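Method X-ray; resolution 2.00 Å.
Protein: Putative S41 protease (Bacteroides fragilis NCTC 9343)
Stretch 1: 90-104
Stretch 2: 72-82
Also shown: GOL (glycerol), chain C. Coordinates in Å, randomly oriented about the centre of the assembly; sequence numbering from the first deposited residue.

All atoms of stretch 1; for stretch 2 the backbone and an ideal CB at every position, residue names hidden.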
# COMPACT_ATOMS: atom_id res chain seq x y z
N TYR A 90 6.19 -26.46 -2.32
CA TYR A 90 5.17 -25.42 -2.29
C TYR A 90 5.01 -24.85 -3.66
O TYR A 90 5.94 -24.87 -4.44
CB TYR A 90 5.59 -24.27 -1.37
CG TYR A 90 5.68 -24.61 0.08
CD1 TYR A 90 6.80 -25.26 0.62
CD2 TYR A 90 4.66 -24.24 0.94
CE1 TYR A 90 6.85 -25.57 1.99
CE2 TYR A 90 4.70 -24.53 2.26
CZ TYR A 90 5.78 -25.21 2.78
OH TYR A 90 5.77 -25.46 4.12
N ASN A 91 3.82 -24.34 -3.94
CA ASN A 91 3.52 -23.60 -5.17
C ASN A 91 3.42 -22.12 -4.79
O ASN A 91 2.85 -21.80 -3.75
CB ASN A 91 2.21 -24.07 -5.79
CG ASN A 91 2.31 -25.45 -6.38
OD1 ASN A 91 3.29 -25.76 -7.02
ND2 ASN A 91 1.27 -26.27 -6.20
N ALA A 92 3.97 -21.24 -5.62
CA ALA A 92 3.93 -19.80 -5.36
C ALA A 92 2.86 -19.08 -6.22
O ALA A 92 3.00 -18.96 -7.44
CB ALA A 92 5.32 -19.16 -5.57
N LEU A 93 1.79 -18.61 -5.57
CA LEU A 93 0.71 -17.90 -6.24
C LEU A 93 1.11 -16.43 -6.41
O LEU A 93 1.32 -15.74 -5.42
CB LEU A 93 -0.60 -17.99 -5.42
CG LEU A 93 -1.79 -17.18 -5.94
CD1 LEU A 93 -2.08 -17.54 -7.38
CD2 LEU A 93 -3.07 -17.38 -5.09
N ILE A 94 1.17 -15.96 -7.66
CA ILE A 94 1.58 -14.56 -7.93
C ILE A 94 0.45 -13.59 -7.61
O ILE A 94 -0.65 -13.75 -8.13
CB ILE A 94 2.11 -14.41 -9.38
CG1 ILE A 94 3.38 -15.25 -9.53
CG2 ILE A 94 2.38 -12.93 -9.68
CD1 ILE A 94 3.94 -15.36 -10.96
N SER A 95 0.74 -12.56 -6.80
CA SER A 95 -0.21 -11.58 -6.39
C SER A 95 -0.04 -10.19 -7.06
O SER A 95 -0.94 -9.42 -7.02
CB SER A 95 -0.06 -11.34 -4.87
OG SER A 95 1.30 -10.91 -4.57
N TYR A 96 1.12 -9.90 -7.63
CA TYR A 96 1.42 -8.57 -8.18
C TYR A 96 2.65 -8.73 -9.09
O TYR A 96 3.61 -9.48 -8.73
CB TYR A 96 1.74 -7.62 -7.03
CG TYR A 96 1.85 -6.17 -7.39
CD1 TYR A 96 3.03 -5.64 -7.74
CD2 TYR A 96 0.76 -5.30 -7.28
CE1 TYR A 96 3.17 -4.30 -8.04
CE2 TYR A 96 0.88 -3.98 -7.55
CZ TYR A 96 2.10 -3.48 -7.94
OH TYR A 96 2.27 -2.15 -8.25
N VAL A 97 2.60 -8.12 -10.27
CA VAL A 97 3.74 -8.12 -11.20
C VAL A 97 4.07 -6.66 -11.52
O VAL A 97 3.19 -5.89 -11.95
CB VAL A 97 3.39 -8.88 -12.49
CG1 VAL A 97 4.50 -8.76 -13.58
CG2 VAL A 97 3.14 -10.34 -12.15
N VAL A 98 5.33 -6.29 -11.34
CA VAL A 98 5.80 -4.96 -11.61
C VAL A 98 5.96 -4.79 -13.13
O VAL A 98 6.58 -5.64 -13.77
CB VAL A 98 7.18 -4.71 -10.93
CG1 VAL A 98 7.82 -3.45 -11.44
CG2 VAL A 98 7.03 -4.68 -9.38
N PRO A 99 5.35 -3.73 -13.69
CA PRO A 99 5.44 -3.42 -15.12
C PRO A 99 6.89 -3.25 -15.55
O PRO A 99 7.68 -2.62 -14.88
CB PRO A 99 4.68 -2.11 -15.25
CG PRO A 99 3.83 -1.98 -14.05
CD PRO A 99 4.48 -2.79 -12.96
N GLY A 100 7.24 -3.87 -16.66
CA GLY A 100 8.57 -3.77 -17.18
C GLY A 100 9.62 -4.62 -16.49
O GLY A 100 10.79 -4.46 -16.81
N SER A 101 9.23 -5.54 -15.63
CA SER A 101 10.13 -6.39 -14.89
C SER A 101 10.46 -7.70 -15.61
O SER A 101 9.83 -8.02 -16.60
CB SER A 101 9.47 -6.77 -13.56
OG SER A 101 8.25 -7.50 -13.73
N PRO A 102 11.48 -8.42 -15.14
CA PRO A 102 11.72 -9.78 -15.58
C PRO A 102 10.46 -10.67 -15.53
O PRO A 102 10.24 -11.45 -16.45
CB PRO A 102 12.76 -10.30 -14.56
CG PRO A 102 13.52 -9.13 -14.18
CD PRO A 102 12.53 -7.97 -14.20
N ALA A 103 9.65 -10.54 -14.48
CA ALA A 103 8.42 -11.34 -14.33
C ALA A 103 7.45 -11.09 -15.50
O ALA A 103 6.90 -12.01 -16.15
CB ALA A 103 7.72 -11.01 -12.95
N GLU A 104 7.27 -9.82 -15.81
CA GLU A 104 6.38 -9.41 -16.89
C GLU A 104 6.90 -9.86 -18.26
O GLU A 104 6.11 -10.31 -19.11
CB GLU A 104 6.18 -7.91 -16.90
CG GLU A 104 5.05 -7.54 -17.84
CD GLU A 104 4.69 -6.09 -17.75
OE1 GLU A 104 5.50 -5.28 -18.26
OE2 GLU A 104 3.61 -5.78 -17.20
N UNK A 72 17.86 -5.36 -6.05
CA UNK A 72 17.37 -6.04 -7.28
C UNK A 72 16.35 -7.13 -7.01
O UNK A 72 16.37 -7.78 -5.96
CB UNK A 72 18.55 -6.65 -8.04
N UNK A 73 15.44 -7.33 -7.97
CA UNK A 73 14.35 -8.33 -7.81
C UNK A 73 13.79 -8.71 -9.15
O UNK A 73 14.12 -8.08 -10.16
CB UNK A 73 13.23 -7.79 -6.92
N UNK A 74 12.99 -9.78 -9.16
CA UNK A 74 12.38 -10.29 -10.41
C UNK A 74 11.10 -9.51 -10.80
O UNK A 74 10.66 -9.56 -11.94
CB UNK A 74 12.05 -11.77 -10.25
N UNK A 75 10.53 -8.80 -9.84
CA UNK A 75 9.38 -7.95 -10.06
C UNK A 75 8.05 -8.59 -9.75
O UNK A 75 7.03 -8.15 -10.30
CB UNK A 75 9.37 -7.48 -11.51
N UNK A 76 8.00 -9.63 -8.91
CA UNK A 76 6.68 -10.17 -8.51
C UNK A 76 6.57 -10.47 -7.03
O UNK A 76 7.55 -10.76 -6.38
CB UNK A 76 6.38 -11.45 -9.29
N UNK A 77 5.35 -10.38 -6.51
CA UNK A 77 5.05 -10.79 -5.14
C UNK A 77 4.27 -12.07 -5.20
O UNK A 77 3.58 -12.34 -6.18
CB UNK A 77 4.28 -9.71 -4.38
N UNK A 78 4.34 -12.85 -4.12
CA UNK A 78 3.70 -14.14 -4.09
C UNK A 78 3.29 -14.63 -2.70
O UNK A 78 3.64 -14.03 -1.73
CB UNK A 78 4.64 -15.17 -4.73
N UNK A 79 2.62 -15.77 -2.66
CA UNK A 79 2.26 -16.46 -1.43
C UNK A 79 2.45 -17.91 -1.69
O UNK A 79 2.00 -18.40 -2.73
CB UNK A 79 0.83 -16.15 -0.98
N UNK A 80 3.07 -18.60 -0.73
CA UNK A 80 3.30 -20.06 -0.81
C UNK A 80 2.13 -20.88 -0.31
O UNK A 80 1.49 -20.51 0.68
CB UNK A 80 4.55 -20.44 -0.01
N UNK A 81 1.85 -21.97 -1.02
CA UNK A 81 0.83 -22.95 -0.65
C UNK A 81 1.47 -24.31 -0.78
O UNK A 81 2.15 -24.59 -1.76
CB UNK A 81 -0.43 -22.84 -1.52
N UNK A 82 1.21 -25.17 0.20
CA UNK A 82 1.76 -26.53 0.23
C UNK A 82 1.31 -27.35 -0.98
O UNK A 82 0.14 -27.30 -1.36
CB UNK A 82 1.34 -27.24 1.52
C1 GOL C . 1.92 -8.97 -1.34
O1 GOL C . 1.52 -8.01 -2.30
C2 GOL C . 1.09 -10.25 -1.57
O2 GOL C . 1.89 -11.40 -1.83
C3 GOL C . 0.12 -10.46 -0.40
O3 GOL C . -0.76 -11.53 -0.62

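Position 72 lies beyond the reach of stretch 1, which therefore imposes nothing on it; its phi of -59° would admit proline among many others, and P72 is deposited. Position 73 is nearly as free, its CB sideways with nothing of stretch 1 within 5.5 Å, and S73 fills it.

At 74 the CB also points sideways, but its ideal position lies 4.6 Å from P102 CB, so a side chain with some apolar surface could lie along the proline. Y74 does this, P102 CB sitting at the edge of its ring, 4.2 Å from Y74 CD1. The backbone matters as much: A103 N, in the first turn of the helix, donates to Y74 O at 2.9 Å.

Position 75 is the strictest. Phi is positive (96°), the ideal CB would be jammed against the preceding carbonyl, and it would fall 2.2 Å from S101 CB. Two independent arguments leave glycine alone, and G75 lets the backbone pass under the turn from V98 to S101, where V98 N donates to G75 O at 2.7 Å.

From 76 onward the chain is a strand antiparallel to 90-97, and alternation decides the faces. The CB of 76 shares its face with I94 and V97, near A103 CB; an apolar side chain, branched or aromatic, would suit. F76 brings its CD2 to 4.0 Å from I94 CG1 and its CB to 3.9 Å from A103 CB.

The CB of 77 turns to the face of Y96, tight against S95 OG, with the glycerol hydroxyls beyond. A modest polar residue is the natural guess, Asp, Asn, Ser or Thr alike. D77 OD2 accepts a weak bond from GOL O1 at 3.3 Å, while both its backbone groups pair with the same strand of stretch 1: D77 N gives to Y96 O at 3.0 Å and S95 N gives to D77 O at 2.9 Å.

Position 78 returns to the face of A92 and I94. The small alanine leaves space that a large apolar or aromatic group could cover. Y78 places CD2 4.1 Å from A92 CB, and the end of its side chain leads away to a hydrogen bond elsewhere in the structure.

At 79, on the L93 face, the nearest atom to the ideal CB is L93 O, 4.5 Å off; beta-branched or polar residues fit a strand here. T79 OG1 shares a water with L93 O, at 2.6 Å from T79 OG1 and 2.7 Å from L93 O.

The CB of 80 stands 3.9 Å from Y90 CD2, on the side of A92, which invites an aliphatic chain. L80 CD2 reaches A92 CB at 3.9 Å.

Position 81 faces the N91 and L93 side; a long apolar or aromatic residue could span both. Y81 sets CE1 4.1 Å from L93 CB, with N91 O at its ring edge.

The CB of 82 points away, but 4.4 Å from Y90 CE2, so a long flexible chain could follow that ring. K82 does, bringing NZ 3.5 Å from Y90 OH.

Stretch 2 (72-82) PSYGFDYTLYK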
# COMPACT_ATOMS: atom_id res chain seq x y z
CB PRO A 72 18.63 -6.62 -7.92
CG PRO A 72 19.76 -5.90 -7.30
CD PRO A 72 19.33 -5.43 -5.92
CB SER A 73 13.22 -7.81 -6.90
OG SER A 73 12.48 -6.75 -7.48
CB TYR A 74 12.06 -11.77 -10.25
CG TYR A 74 13.27 -12.71 -10.29
CD1 TYR A 74 14.09 -12.81 -11.43
CD2 TYR A 74 13.54 -13.53 -9.22
CE1 TYR A 74 15.20 -13.70 -11.46
CE2 TYR A 74 14.59 -14.45 -9.25
CZ TYR A 74 15.41 -14.52 -10.36
OH TYR A 74 16.42 -15.42 -10.33
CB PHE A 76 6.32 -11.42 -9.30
CG PHE A 76 7.18 -12.65 -8.95
CD1 PHE A 76 8.41 -12.84 -9.52
CD2 PHE A 76 6.71 -13.60 -8.04
CE1 PHE A 76 9.18 -13.95 -9.21
CE2 PHE A 76 7.48 -14.68 -7.70
CZ PHE A 76 8.71 -14.86 -8.30
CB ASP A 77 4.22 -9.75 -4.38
CG ASP A 77 4.99 -8.50 -4.07
OD1 ASP A 77 6.25 -8.59 -4.04
OD2 ASP A 77 4.34 -7.42 -3.90
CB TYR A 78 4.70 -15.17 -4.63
CG TYR A 78 5.88 -15.33 -3.70
CD1 TYR A 78 6.98 -14.48 -3.81
CD2 TYR A 78 5.89 -16.29 -2.70
CE1 TYR A 78 8.05 -14.59 -2.97
CE2 TYR A 78 6.96 -16.39 -1.83
CZ TYR A 78 8.04 -15.54 -1.99
OH TYR A 78 9.13 -15.62 -1.15
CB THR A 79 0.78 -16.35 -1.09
OG1 THR A 79 0.39 -14.98 -1.06
CG2 THR A 79 0.49 -17.04 0.28
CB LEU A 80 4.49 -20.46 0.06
CG LEU A 80 5.82 -19.92 -0.38
CD1 LEU A 80 6.92 -20.63 0.39
CD2 LEU A 80 5.98 -20.14 -1.88
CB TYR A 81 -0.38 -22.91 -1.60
CG TYR A 81 -1.25 -21.73 -1.41
CD1 TYR A 81 -0.85 -20.48 -1.88
CD2 TYR A 81 -2.47 -21.83 -0.76
CE1 TYR A 81 -1.62 -19.38 -1.69
CE2 TYR A 81 -3.25 -20.70 -0.54
CZ TYR A 81 -2.81 -19.48 -1.04
OH TYR A 81 -3.57 -18.35 -0.89
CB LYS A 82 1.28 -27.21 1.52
CG LYS A 82 2.05 -28.44 1.93
CD LYS A 82 3.28 -28.04 2.71
CE LYS A 82 4.09 -29.26 3.11
NZ LYS A 82 5.13 -28.91 4.11
O HOH W 1 -0.46 -14.82 -3.55
O HOH W 2 -0.83 -25.86 -4.04
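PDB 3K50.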